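Local atomic coordinates of transcriptional regulatory protein RcsB (Salmonella enterica subsp. enterica serovar Typhimurium, PDB entry 6EO3), a protein that probably acts as the DNA-binding response regulator of the Rcs signalling system, controlling transcription of numerous genes with or without its partner RcsA. Residues Ala50-Thr55 and Ser82-Thr87; Asn2-Ile7 and Ile26-Val31; Glu104-Lys109 and Glu132-Leu137. The protein carries 1 engineered substitution. All coordinates share one frame; numbering follows the deposited sequence.

Contact 1 of 3, residues Ala50-Thr55 and Ser82-Thr87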
loop_
_atom_site.group_PDB
_atom_site.type_symbol
_atom_site.label_atom_id
_atom_site.label_comp_id
_atom_site.label_asym_id
_atom_site.label_seq_id
_atom_site.Cartn_x
_atom_site.Cartn_y
_atom_site.Cartn_z
ATOM N N ALA A 50 9.240 24.775 -20.955
ATOM C CA ALA A 50 10.195 24.292 -19.953
ATOM C C ALA A 50 10.626 22.856 -20.248
ATOM O O ALA A 50 9.855 22.065 -20.774
ATOM C CB ALA A 50 9.589 24.384 -18.558
ATOM N N HIS A 51 11.864 22.532 -19.902
ATOM C CA HIS A 51 12.364 21.157 -19.989
ATOM C C HIS A 51 12.364 20.462 -18.641
ATOM O O HIS A 51 12.190 19.238 -18.565
ATOM C CB HIS A 51 13.771 21.145 -20.558
ATOM C CG HIS A 51 13.871 21.839 -21.872
ATOM N ND1 HIS A 51 14.651 22.955 -22.061
ATOM C CD2 HIS A 51 13.245 21.613 -23.050
ATOM C CE1 HIS A 51 14.521 23.379 -23.304
ATOM N NE2 HIS A 51 13.672 22.580 -23.926
ATOM N N VAL A 52 12.562 21.244 -17.581
ATOM C CA VAL A 52 12.597 20.703 -16.229
ATOM C C VAL A 52 11.907 21.628 -15.245
ATOM O O VAL A 52 11.995 22.856 -15.332
ATOM C CB VAL A 52 14.044 20.348 -15.765
ATOM C CG1 VAL A 52 15.046 21.393 -16.197
ATOM C CG2 VAL A 52 14.129 20.134 -14.248
ATOM N N LEU A 53 11.206 20.996 -14.318
ATOM C CA LEU A 53 10.551 21.656 -13.208
ATOM C C LEU A 53 11.286 21.251 -11.956
ATOM O O LEU A 53 11.514 20.072 -11.726
ATOM C CB LEU A 53 9.109 21.176 -13.111
ATOM C CG LEU A 53 8.277 21.491 -11.870
ATOM C CD1 LEU A 53 8.134 22.991 -11.666
ATOM C CD2 LEU A 53 6.910 20.834 -12.042
ATOM N N ILE A 54 11.667 22.233 -11.158
ATOM C CA ILE A 54 12.223 21.981 -9.850
ATOM C C ILE A 54 11.155 22.455 -8.877
ATOM O O ILE A 54 10.893 23.661 -8.761
ATOM C CB ILE A 54 13.554 22.728 -9.639
ATOM C CG1 ILE A 54 14.565 22.293 -10.703
ATOM C CG2 ILE A 54 14.123 22.436 -8.258
ATOM C CD1 ILE A 54 15.728 23.246 -10.859
ATOM N N THR A 55 10.528 21.492 -8.204
ATOM C CA THR A 55 9.406 21.778 -7.328
ATOM C C THR A 55 9.546 21.189 -5.918
ATOM O O THR A 55 10.053 20.086 -5.709
ATOM C CB THR A 55 8.059 21.305 -7.923
ATOM O OG1 THR A 55 7.002 21.674 -7.030
ATOM C CG2 THR A 55 8.026 19.780 -8.134
ATOM N N SER A 82 10.824 16.970 -17.461
ATOM C CA SER A 82 11.680 16.330 -16.476
ATOM C C SER A 82 11.485 16.995 -15.115
ATOM O O SER A 82 11.510 18.219 -15.011
ATOM C CB SER A 82 13.134 16.434 -16.905
ATOM O OG SER A 82 13.369 15.585 -18.006
ATOM N N ILE A 83 11.295 16.187 -14.076
ATOM C CA ILE A 83 10.934 16.707 -12.748
ATOM C C ILE A 83 11.976 16.353 -11.702
ATOM O O ILE A 83 12.237 15.181 -11.456
ATOM C CB ILE A 83 9.559 16.166 -12.284
ATOM C CG1 ILE A 83 8.476 16.515 -13.304
ATOM C CG2 ILE A 83 9.172 16.755 -10.938
ATOM C CD1 ILE A 83 7.206 15.717 -13.149
ATOM N N ILE A 84 12.557 17.377 -11.086
ATOM C CA ILE A 84 13.378 17.202 -9.885
ATOM C C ILE A 84 12.549 17.620 -8.691
ATOM O O ILE A 84 12.204 18.785 -8.570
ATOM C CB ILE A 84 14.675 18.047 -9.924
ATOM C CG1 ILE A 84 15.516 17.651 -11.138
ATOM C CG2 ILE A 84 15.493 17.875 -8.645
ATOM C CD1 ILE A 84 16.640 18.618 -11.428
ATOM N N VAL A 85 12.240 16.678 -7.801
ATOM C CA VAL A 85 11.547 17.011 -6.559
ATOM C C VAL A 85 12.526 17.499 -5.479
ATOM O O VAL A 85 13.536 16.880 -5.194
ATOM C CB VAL A 85 10.686 15.840 -6.057
ATOM C CG1 VAL A 85 10.205 16.077 -4.633
ATOM C CG2 VAL A 85 9.488 15.673 -6.966
ATOM N N LEU A 86 12.185 18.625 -4.877
ATOM C CA LEU A 86 13.013 19.263 -3.885
ATOM C C LEU A 86 12.263 19.173 -2.567
ATOM O O LEU A 86 11.151 19.675 -2.451
ATOM C CB LEU A 86 13.260 20.717 -4.294
ATOM C CG LEU A 86 14.489 21.438 -3.743
ATOM C CD1 LEU A 86 15.787 20.788 -4.191
ATOM C CD2 LEU A 86 14.464 22.903 -4.172
ATOM N N THR A 87 12.845 18.507 -1.579
ATOM C CA THR A 87 12.116 18.292 -0.345
ATOM C C THR A 87 12.964 18.481 0.908
ATOM O O THR A 87 14.158 18.213 0.943
ATOM C CB THR A 87 11.415 16.911 -0.319
ATOM O OG1 THR A 87 10.605 16.796 0.869
ATOM C CG2 THR A 87 12.426 15.773 -0.370
#

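Contact 2 of 3, residues Asn2-Ile7 and Ile26-Val31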
loop_
_atom_site.group_PDB
_atom_site.type_symbol
_atom_site.label_atom_id
_atom_site.label_comp_id
_atom_site.label_asym_id
_atom_site.label_seq_id
_atom_site.Cartn_x
_atom_site.Cartn_y
_atom_site.Cartn_z
ATOM N N ASN A 2 21.803 25.541 -27.033
ATOM C CA ASN A 2 20.847 24.529 -26.567
ATOM C C ASN A 2 20.698 24.576 -25.035
ATOM O O ASN A 2 21.241 23.739 -24.310
ATOM C CB ASN A 2 21.289 23.148 -27.020
ATOM N N ASN A 3 19.951 25.570 -24.565
ATOM C CA ASN A 3 19.780 25.837 -23.141
ATOM C C ASN A 3 18.695 25.006 -22.491
ATOM O O ASN A 3 17.795 24.488 -23.148
ATOM C CB ASN A 3 19.439 27.311 -22.918
ATOM C CG ASN A 3 20.598 28.228 -23.218
ATOM O OD1 ASN A 3 21.738 27.786 -23.365
ATOM N ND2 ASN A 3 20.314 29.516 -23.313
ATOM N N MET A 4 18.774 24.925 -21.175
ATOM C CA MET A 4 17.806 24.192 -20.398
ATOM C C MET A 4 16.876 25.198 -19.724
ATOM O O MET A 4 17.253 25.869 -18.765
ATOM C CB MET A 4 18.541 23.328 -19.387
ATOM C CG MET A 4 17.695 22.248 -18.754
ATOM S SD MET A 4 18.705 21.249 -17.646
ATOM C CE MET A 4 19.324 20.015 -18.790
ATOM N N ASN A 5 15.683 25.352 -20.287
ATOM C CA ASN A 5 14.592 26.109 -19.668
ATOM C C ASN A 5 14.042 25.435 -18.418
ATOM O O ASN A 5 13.500 24.332 -18.494
ATOM C CB ASN A 5 13.460 26.301 -20.662
ATOM C CG ASN A 5 13.832 27.238 -21.803
ATOM O OD1 ASN A 5 14.887 27.866 -21.796
ATOM N ND2 ASN A 5 12.954 27.338 -22.782
ATOM N N VAL A 6 14.181 26.116 -17.280
ATOM C CA VAL A 6 13.801 25.579 -15.976
ATOM C C VAL A 6 12.704 26.421 -15.311
ATOM O O VAL A 6 12.750 27.649 -15.335
ATOM C CB VAL A 6 15.013 25.503 -15.010
ATOM C CG1 VAL A 6 14.666 24.696 -13.777
ATOM C CG2 VAL A 6 16.229 24.887 -15.686
ATOM N N ILE A 7 11.732 25.731 -14.714
ATOM C CA ILE A 7 10.728 26.337 -13.844
ATOM C C ILE A 7 10.991 25.949 -12.394
ATOM O O ILE A 7 11.221 24.776 -12.109
ATOM C CB ILE A 7 9.314 25.850 -14.201
ATOM C CG1 ILE A 7 8.910 26.415 -15.562
ATOM C CG2 ILE A 7 8.306 26.266 -13.125
ATOM C CD1 ILE A 7 7.646 25.797 -16.114
ATOM N N ILE A 26 25.263 28.266 -13.510
ATOM C CA ILE A 26 25.213 27.379 -14.686
ATOM C C ILE A 26 24.686 28.164 -15.885
ATOM O O ILE A 26 23.496 28.441 -15.996
ATOM C CB ILE A 26 24.352 26.121 -14.460
ATOM C CG1 ILE A 26 24.916 25.291 -13.315
ATOM C CG2 ILE A 26 24.312 25.259 -15.722
ATOM C CD1 ILE A 26 24.017 24.141 -12.913
ATOM N N GLU A 27 25.590 28.492 -16.791
ATOM C CA GLU A 27 25.289 29.383 -17.896
ATOM C C GLU A 27 24.235 28.841 -18.872
ATOM O O GLU A 27 23.421 29.607 -19.361
ATOM C CB GLU A 27 26.582 29.750 -18.630
ATOM C CG GLU A 27 27.629 30.423 -17.745
ATOM C CD GLU A 27 27.082 31.605 -16.961
ATOM O OE1 GLU A 27 26.368 32.444 -17.547
ATOM O OE2 GLU A 27 27.371 31.702 -15.755
ATOM N N TRP A 28 24.224 27.530 -19.117
ATOM C CA TRP A 28 23.254 26.931 -20.055
ATOM C C TRP A 28 21.846 26.765 -19.461
ATOM O O TRP A 28 20.944 26.280 -20.142
ATOM C CB TRP A 28 23.751 25.600 -20.659
ATOM C CG TRP A 28 24.429 24.640 -19.726
ATOM C CD1 TRP A 28 25.765 24.583 -19.438
ATOM C CD2 TRP A 28 23.817 23.576 -18.996
ATOM N NE1 TRP A 28 26.017 23.563 -18.556
ATOM C CE2 TRP A 28 24.838 22.928 -18.265
ATOM C CE3 TRP A 28 22.502 23.113 -18.876
ATOM C CZ2 TRP A 28 24.587 21.834 -17.425
ATOM C CZ3 TRP A 28 22.249 22.021 -18.036
ATOM C CH2 TRP A 28 23.292 21.397 -17.322
ATOM N N VAL A 29 21.666 27.172 -18.207
ATOM C CA VAL A 29 20.351 27.155 -17.551
ATOM C C VAL A 29 19.684 28.527 -17.627
ATOM O O VAL A 29 20.316 29.543 -17.340
ATOM C CB VAL A 29 20.470 26.737 -16.072
ATOM C CG1 VAL A 29 19.228 27.123 -15.270
ATOM C CG2 VAL A 29 20.724 25.241 -15.978
ATOM N N ASN A 30 18.403 28.531 -18.004
ATOM C CA ASN A 30 17.604 29.748 -18.107
ATOM C C ASN A 30 16.273 29.565 -17.382
ATOM O O ASN A 30 15.435 28.767 -17.807
ATOM C CB ASN A 30 17.371 30.107 -19.578
ATOM C CG ASN A 30 16.366 31.239 -19.761
ATOM O OD1 ASN A 30 16.432 32.269 -19.088
ATOM N ND2 ASN A 30 15.432 31.055 -20.686
ATOM N N VAL A 31 16.081 30.311 -16.297
ATOM C CA VAL A 31 14.868 30.197 -15.504
ATOM C C VAL A 31 13.701 30.899 -16.193
ATOM O O VAL A 31 13.690 32.112 -16.329
ATOM C CB VAL A 31 15.053 30.776 -14.093
ATOM C CG1 VAL A 31 13.711 30.855 -13.371
ATOM C CG2 VAL A 31 16.034 29.918 -13.309
#

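Contact 3 of 3, residues Glu104-Lys109 and Glu132-Leu137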
loop_
_atom_site.group_PDB
_atom_site.type_symbol
_atom_site.label_atom_id
_atom_site.label_comp_id
_atom_site.label_asym_id
_atom_site.label_seq_id
_atom_site.Cartn_x
_atom_site.Cartn_y
_atom_site.Cartn_z
ATOM N N GLU A 104 12.755 12.326 -12.557
ATOM C CA GLU A 104 14.127 12.421 -13.026
ATOM C C GLU A 104 15.132 12.754 -11.922
ATOM O O GLU A 104 16.333 12.646 -12.125
ATOM C CB GLU A 104 14.205 13.431 -14.175
ATOM C CG GLU A 104 13.609 12.933 -15.492
ATOM C CD GLU A 104 12.114 12.629 -15.419
ATOM O OE1 GLU A 104 11.683 11.611 -15.988
ATOM O OE2 GLU A 104 11.356 13.397 -14.794
ATOM N N GLY A 105 14.651 13.164 -10.756
ATOM C CA GLY A 105 15.543 13.427 -9.629
ATOM C C GLY A 105 14.843 13.794 -8.339
ATOM O O GLY A 105 13.754 14.355 -8.349
ATOM N N ILE A 106 15.475 13.466 -7.216
ATOM C CA ILE A 106 15.048 13.983 -5.919
ATOM C C ILE A 106 16.265 14.542 -5.173
ATOM O O ILE A 106 17.344 13.942 -5.203
ATOM C CB ILE A 106 14.311 12.911 -5.091
ATOM C CG1 ILE A 106 13.556 13.557 -3.931
ATOM C CG2 ILE A 106 15.279 11.857 -4.581
ATOM C CD1 ILE A 106 12.666 12.584 -3.182
ATOM N N VAL A 107 16.085 15.694 -4.527
ATOM C CA VAL A 107 17.180 16.415 -3.878
ATOM C C VAL A 107 16.711 16.980 -2.536
ATOM O O VAL A 107 15.620 17.549 -2.431
ATOM C CB VAL A 107 17.703 17.565 -4.777
ATOM C CG1 VAL A 107 18.746 18.418 -4.061
ATOM C CG2 VAL A 107 18.285 17.020 -6.074
ATOM N N LEU A 108 17.542 16.824 -1.511
ATOM C CA LEU A 108 17.234 17.379 -0.197
ATOM C C LEU A 108 17.502 18.855 -0.239
ATOM O O LEU A 108 18.596 19.291 -0.625
ATOM C CB LEU A 108 18.060 16.714 0.902
ATOM C CG LEU A 108 17.673 15.259 1.158
ATOM C CD1 LEU A 108 18.600 14.663 2.193
ATOM C CD2 LEU A 108 16.232 15.150 1.633
ATOM N N LYS A 109 16.491 19.621 0.157
ATOM C CA LYS A 109 16.510 21.075 0.020
ATOM C C LYS A 109 17.662 21.689 0.810
ATOM O O LYS A 109 18.250 22.682 0.387
ATOM C CB LYS A 109 15.161 21.654 0.474
ATOM C CG LYS A 109 14.845 23.050 -0.053
ATOM C CD LYS A 109 13.548 23.606 0.531
ATOM C CE LYS A 109 12.340 22.801 0.085
ATOM N NZ LYS A 109 11.047 23.482 0.367
ATOM N N GLU A 132 24.357 11.847 -2.919
ATOM C CA GLU A 132 24.882 11.074 -1.781
ATOM C C GLU A 132 23.941 11.114 -0.571
ATOM O O GLU A 132 23.592 10.083 -0.008
ATOM C CB GLU A 132 26.262 11.591 -1.390
ATOM N N SER A 133 23.538 12.326 -0.202
ATOM C CA SER A 133 22.607 12.587 0.902
ATOM C C SER A 133 21.371 11.680 0.871
ATOM O O SER A 133 20.927 11.169 1.896
ATOM C CB SER A 133 22.141 14.050 0.819
ATOM O OG SER A 133 22.902 14.788 -0.137
ATOM N N VAL A 134 20.824 11.506 -0.326
ATOM C CA VAL A 134 19.590 10.762 -0.540
ATOM C C VAL A 134 19.827 9.253 -0.621
ATOM O O VAL A 134 19.106 8.468 0.002
ATOM C CB VAL A 134 18.883 11.244 -1.827
ATOM C CG1 VAL A 134 17.699 10.353 -2.177
ATOM C CG2 VAL A 134 18.428 12.680 -1.672
ATOM N N SER A 135 20.814 8.835 -1.401
ATOM C CA SER A 135 21.030 7.403 -1.591
ATOM C C SER A 135 21.417 6.756 -0.264
ATOM O O SER A 135 21.033 5.617 0.013
ATOM C CB SER A 135 22.079 7.135 -2.668
ATOM O OG SER A 135 23.294 7.794 -2.367
ATOM N N ARG A 136 22.159 7.499 0.554
ATOM C CA ARG A 136 22.523 7.073 1.908
ATOM C C ARG A 136 21.286 6.723 2.749
ATOM O O ARG A 136 21.303 5.759 3.514
ATOM C CB ARG A 136 23.343 8.173 2.587
ATOM C CG ARG A 136 23.689 7.920 4.044
ATOM C CD ARG A 136 24.625 9.000 4.569
ATOM N NE ARG A 136 26.019 8.556 4.621
ATOM C CZ ARG A 136 26.634 8.081 5.706
ATOM N NH1 ARG A 136 25.992 7.979 6.873
ATOM N NH2 ARG A 136 27.911 7.711 5.628
ATOM N N LEU A 137 20.224 7.510 2.598
ATOM C CA LEU A 137 18.962 7.254 3.296
ATOM C C LEU A 137 18.163 6.071 2.716
ATOM O O LEU A 137 17.549 5.318 3.474
ATOM C CB LEU A 137 18.107 8.529 3.335
ATOM C CG LEU A 137 18.373 9.523 4.479
ATOM C CD1 LEU A 137 19.836 9.616 4.898
ATOM C CD2 LEU A 137 17.859 10.902 4.090
#

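Contact 1 of 3, residues Ala50-Thr55 and Ser82-Thr87
Thr55 is gripped by the neighbouring strand at both ends of its backbone: its N donates to Ile84 O at 3.2 Å, and its O receives Leu86 N at 2.7 Å. Leu86 CB closes in on the same oxygen. On the side-chain level Thr55 CG2 faces Ile83 CG2 at 4.3 Å, on the sheet face shared with Leu53 and Val85 and packed by helix 68-77 through Ile71 and Ile74. Ile84 gives its N-H to Leu53 O and its carbonyl to Thr55 N, so its backbone bonds bracket Ile54. Segments 50-55 and 82-87 are thereby parallel neighbours, the two strands of a beta-alpha-beta unit crossed over by helix 68-77 in the CheY-like receiver domain; strand 52-56 ends at Asp56, the predicted phosphorylation site, unmodified here. Ile84 points to the other face. With CG1 anti to the carbonyl carbon (chi1 -60°) and the chain extended beyond it, the Ile84 side chain slants across Val52, with CD1 4.1 Å from Val52 CG2, and CD1 also touches Ile54 CG1. Helix 112-125 lies over this isoleucine with Ala119 and Leu120, and Leu86 CD2 extends the apolar row by meeting Ile54 CG2 at 4.1 Å. Ser82 opens the ladder: its N donates to His51 O at 2.9 Å, while its O takes Leu53 N at 2.9 Å. The same Ser82 O receives a CA-H...O contact from Val52 CA at 3.0 Å.

Contact 2 of 3, residues Asn2-Ile7 and Ile26-Val31
Met4 and Trp28 run side by side in the same direction, sulfur to indole edge. The methionine leaves the strand extended, with CG anti to the backbone N, which brings SD to Trp28 CZ3; the bend at chi3 (-88°) then turns CE onto the same Trp28 CZ3, at 3.6 Å. SD lies 5.0 Å from the centroid of the six-membered ring and 86° off its normal: a Met-aromatic contact made at the ring edge, where Met4 CB also sits in plane. Trp28 reaches this place from a cramped rotamer, its CG lodged between the backbone N and the carbonyl carbon, and Ile26 CG2 lies 3.5 Å above the plane of the Trp28 ring, over its centre. Along the backbone Met4 N donates to Trp28 O at 2.8 Å, and Met4 O accepts Asn30 N at 3.0 Å. Two asparagines line the other face. Their amides are turned 74° apart, and Asn30 ND2 makes a weak bond of 3.4 Å to Asn5 OD1; Asn5 ND2 bonds to Asp49 O, the stronger tie, so both ends of the amide have a partner. Further along, Val6 N takes Asn30 O as acceptor, and the Val6 and Val29 side chains cross at a slant, Val6 CG2 3.8 Å from Val29 CG1, on the face where Leu120 of helix 112-125 packs against Met4 and Val29. A type I turn from Ile26 to Val29 starts the second strand. Parallel strands 4-9 and 29-35, joined by helix 13-24, form the first beta-alpha-beta unit of the receiver domain, with 29-35 outermost in the sheet.

Contact 3 of 3, residues Glu104-Lys109 and Glu132-Leu137
Leu108 leans from the end of its strand onto the helix that begins at Glu132. Its CB points at the helix but stays back, 4.8 Å from Val134 CG2. One bond further, CG makes the nearer approach to the same methyl, 3.9 Å from Val134 CG2. CG stands anti to the carbonyl carbon (chi1 -69°), and from there the branch divides: CD1 meets Ser133 CB at 3.8 Å in the first helical turn and Leu137 CD2 at 4.3 Å one turn later, whereas CD2 turns off and makes no close approach to the helix. Val134 thus sits between two strand residues, for its other methyl, CG1, presses on Ile106 CG2 at 3.7 Å, the two side chains crossing at about a right angle. Strand 105-108 is the outermost strand on this side of the parallel sheet of the alternating beta/alpha receiver domain, and helix 132-137 packs across it with their axes 7.9 Å apart at 99°. No hydrogen bond links the segments; the join is apolar, and polar groups are tied off elsewhere, Ser133 OG to Asp115 of helix 112-125. Ile106 also meets Leu95, Val98 and Leu99 of helix 92-99, and Leu137 meets Leu95, so the same apolar patch draws in a second helix. Just past the strand Lys109 NZ forms salt bridges with Asp10 and Asp56, the latter the predicted phosphorylation site, as the lysine of receiver domains does.

In the fold
From the N terminus, contact 2 closes the first loop, bringing strand 29-35 beside strand 4-9 after helix 13-24. Contact 1 closes the next, round helix 68-77, and contact 3 the last, round helix 112-125. The three loops follow in series; none nests or crosses. In space the strands are reordered: 29-35, 4-9, 52-56, 82-87, 105-108. Contact 1 is therefore central, joined to contact 2 through Ile54 N and Ile7 O and to contact 3 through Val85 N and Gly105 O. Contacts 2 and 3 do not touch, their nearest atoms being about 10 Å apart. Contact 3 alone adds a helix, 132-139, which precedes the helices of the LuxR-type domain, which holds the predicted helix-turn-helix.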